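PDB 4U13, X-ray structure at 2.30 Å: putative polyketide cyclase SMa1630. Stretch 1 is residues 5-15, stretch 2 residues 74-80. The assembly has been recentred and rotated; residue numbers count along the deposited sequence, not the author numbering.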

# COMPACT_ATOMS: atom_id res chain seq x y z
N ASP A 5 -2.17 -10.44 8.70
CA ASP A 5 -1.98 -10.48 10.16
C ASP A 5 -2.76 -9.40 10.86
O ASP A 5 -2.92 -9.46 12.07
CB ASP A 5 -0.51 -10.30 10.58
CG ASP A 5 0.42 -11.36 10.00
OD1 ASP A 5 -0.07 -12.29 9.33
OD2 ASP A 5 1.65 -11.28 10.21
N LEU A 6 -3.21 -8.39 10.12
CA LEU A 6 -3.90 -7.26 10.72
C LEU A 6 -5.38 -7.48 10.66
O LEU A 6 -5.83 -8.13 9.76
CB LEU A 6 -3.55 -5.98 9.96
CG LEU A 6 -2.10 -5.51 10.14
CD1 LEU A 6 -1.76 -4.29 9.28
CD2 LEU A 6 -1.86 -5.21 11.61
N PRO A 7 -6.13 -7.01 11.66
CA PRO A 7 -7.60 -6.93 11.54
C PRO A 7 -8.00 -6.14 10.27
O PRO A 7 -7.33 -5.17 9.90
CB PRO A 7 -8.04 -6.15 12.78
CG PRO A 7 -6.90 -6.18 13.73
CD PRO A 7 -5.65 -6.54 12.98
N ASP A 8 -9.08 -6.51 9.61
CA ASP A 8 -9.47 -5.82 8.38
C ASP A 8 -9.48 -4.30 8.53
O ASP A 8 -9.09 -3.58 7.63
CB ASP A 8 -10.85 -6.26 7.93
CG ASP A 8 -10.83 -7.62 7.30
OD1 ASP A 8 -9.75 -8.03 6.85
OD2 ASP A 8 -11.90 -8.27 7.27
N ILE A 9 -9.98 -3.82 9.66
CA ILE A 9 -10.18 -2.42 9.84
C ILE A 9 -8.86 -1.62 9.96
O ILE A 9 -8.77 -0.50 9.48
CB ILE A 9 -11.12 -2.14 11.02
CG1 ILE A 9 -11.61 -0.68 10.98
CG2 ILE A 9 -10.42 -2.42 12.33
CD1 ILE A 9 -12.48 -0.38 9.78
N VAL A 10 -7.84 -2.20 10.60
CA VAL A 10 -6.54 -1.59 10.70
C VAL A 10 -5.95 -1.53 9.30
O VAL A 10 -5.33 -0.54 8.87
CB VAL A 10 -5.65 -2.40 11.62
CG1 VAL A 10 -4.21 -1.93 11.52
CG2 VAL A 10 -6.15 -2.29 13.05
N ASN A 11 -6.12 -2.58 8.56
CA ASN A 11 -5.65 -2.59 7.18
C ASN A 11 -6.28 -1.51 6.28
O ASN A 11 -5.63 -0.95 5.37
CB ASN A 11 -5.95 -3.93 6.62
CG ASN A 11 -4.92 -4.37 5.67
OD1 ASN A 11 -4.00 -5.10 6.08
ND2 ASN A 11 -5.03 -3.95 4.41
N MSE A 12 -7.55 -1.22 6.53
CA MSE A 12 -8.26 -0.17 5.83
C MSE A 12 -7.69 1.20 6.16
O MSE A 12 -7.55 2.03 5.27
CB MSE A 12 -9.73 -0.28 6.23
CG MSE A 12 -10.66 0.62 5.40
SE MSE A 12 -12.57 0.50 6.04
CE MSE A 12 -12.77 -1.49 5.84
N TYR A 13 -7.36 1.44 7.43
CA TYR A 13 -6.66 2.63 7.83
C TYR A 13 -5.41 2.88 6.99
O TYR A 13 -5.29 3.93 6.35
CB TYR A 13 -6.32 2.61 9.33
CG TYR A 13 -5.57 3.84 9.70
CD1 TYR A 13 -6.23 5.01 10.02
CD2 TYR A 13 -4.20 3.87 9.58
CE1 TYR A 13 -5.53 6.17 10.28
CE2 TYR A 13 -3.47 5.02 9.81
CZ TYR A 13 -4.15 6.17 10.16
OH TYR A 13 -3.42 7.33 10.41
N PHE A 14 -4.51 1.91 6.91
CA PHE A 14 -3.24 2.12 6.22
C PHE A 14 -3.37 2.20 4.73
O PHE A 14 -2.61 2.92 4.09
CB PHE A 14 -2.25 1.02 6.57
CG PHE A 14 -1.67 1.18 7.95
CD1 PHE A 14 -0.80 2.20 8.20
CD2 PHE A 14 -2.06 0.37 8.99
CE1 PHE A 14 -0.27 2.37 9.47
CE2 PHE A 14 -1.54 0.52 10.23
CZ PHE A 14 -0.66 1.56 10.48
N ASP A 15 -4.36 1.52 4.16
CA ASP A 15 -4.60 1.57 2.67
C ASP A 15 -5.09 2.96 2.26
O ASP A 15 -4.68 3.55 1.21
CB ASP A 15 -5.67 0.57 2.24
CG ASP A 15 -5.16 -0.90 2.20
OD1 ASP A 15 -3.98 -1.13 1.89
OD2 ASP A 15 -5.96 -1.84 2.46
N LYS A 74 -7.36 -4.57 21.40
CA LYS A 74 -6.22 -3.74 20.95
C LYS A 74 -5.32 -4.37 19.86
O LYS A 74 -5.00 -5.56 19.93
CB LYS A 74 -5.32 -3.35 22.12
CG LYS A 74 -5.91 -2.34 23.08
CD LYS A 74 -4.89 -1.33 23.62
N ALA A 75 -4.91 -3.55 18.88
CA ALA A 75 -3.91 -3.93 17.88
C ALA A 75 -2.77 -2.91 17.84
O ALA A 75 -2.99 -1.70 17.72
CB ALA A 75 -4.52 -4.08 16.52
N LEU A 76 -1.56 -3.45 17.94
CA LEU A 76 -0.34 -2.68 18.04
C LEU A 76 0.51 -2.91 16.83
O LEU A 76 0.95 -4.04 16.58
CB LEU A 76 0.47 -3.13 19.24
CG LEU A 76 0.20 -2.37 20.54
CD1 LEU A 76 -1.27 -2.47 20.94
CD2 LEU A 76 1.10 -2.92 21.65
N VAL A 77 0.79 -1.83 16.10
CA VAL A 77 1.48 -1.92 14.84
C VAL A 77 2.70 -1.02 14.86
O VAL A 77 2.62 0.17 15.20
CB VAL A 77 0.51 -1.56 13.66
CG1 VAL A 77 1.17 -1.68 12.30
CG2 VAL A 77 -0.66 -2.50 13.64
N ARG A 78 3.85 -1.59 14.54
CA ARG A 78 5.04 -0.82 14.35
C ARG A 78 5.05 -0.38 12.89
O ARG A 78 4.93 -1.24 11.96
CB ARG A 78 6.30 -1.61 14.66
CG ARG A 78 6.51 -1.82 16.15
CD ARG A 78 7.72 -2.73 16.40
NE ARG A 78 8.97 -2.14 15.85
CZ ARG A 78 9.81 -1.36 16.55
NH1 ARG A 78 9.52 -1.03 17.80
NH2 ARG A 78 10.93 -0.88 15.98
N ALA A 79 5.22 0.93 12.66
CA ALA A 79 5.24 1.39 11.30
C ALA A 79 6.41 2.32 11.01
O ALA A 79 6.78 3.17 11.82
CB ALA A 79 3.90 2.02 10.94
N LYS A 80 7.04 2.12 9.86
CA LYS A 80 8.14 2.98 9.47
C LYS A 80 7.50 4.18 8.83
O LYS A 80 6.70 4.07 7.92
CB LYS A 80 9.11 2.30 8.54
CG LYS A 80 10.39 3.13 8.39
CD LYS A 80 11.35 2.54 7.35
CE LYS A 80 10.90 2.85 5.94
NZ LYS A 80 11.39 1.82 4.98

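The contact is a small, wholly apolar packing of one helix face, together with the turn leading into it, against one face of a β-strand, with no hydrogen bond passing between the two stretches. The axes of helix 8-15 and strand 74-80 approach to 10.5 Å and run in broadly the same direction, 39° apart, so that, going along both chains, Pro7 and Val10 meet Ala75, Val10 and Phe14 meet Val77, and Phe14 goes on to Ala79. Together the two sides bury 221 Å².

On the strand, side chains alternate. Ala75, Val77 and Ala79 point their CA-to-CB bonds toward the helix, whereas Leu76 and Arg78 point away, leaving the long, charged arginine exposed. Val77 is the centre of the contact and contributes the largest covered area. Its CG2 lies 3.6 Å from CD2 of Leu6, the closest approach in the contact, and 4.2 Å from CG1 of Val10; its CG1 lies 4.1 Å from CE2 of Phe14. A branched β-carbon suits this position, because its two methyl groups can reach different neighbours while remaining comfortable in an extended backbone.

The flanking alanines offer only a methyl group each. CB of Ala75 is 4.2 Å from both CG of Pro7 and CG2 of Val10, and CB of Ala79 is 4.4 Å from CE1 of Phe14. Each methyl is small enough to sit directly against its larger partners, the ring of Pro7 and the side chain of Val10 at one end, the Phe14 ring at the other.

Leu6 starts sideways, but its m,t rotamer carries its end to Val77. Pro7, at the N-cap position, uses its ring for apolar contact while its carbonyl accepts the helical hydrogen bond from Asn11, N to O 3.2 Å. Val10 and Phe14, four residues apart, fall on the same helix face; the broad phenylalanine ring spans Val77 and Ala79. Polar Asp8, Asn11 and Asp15 lie out of reach of the strand.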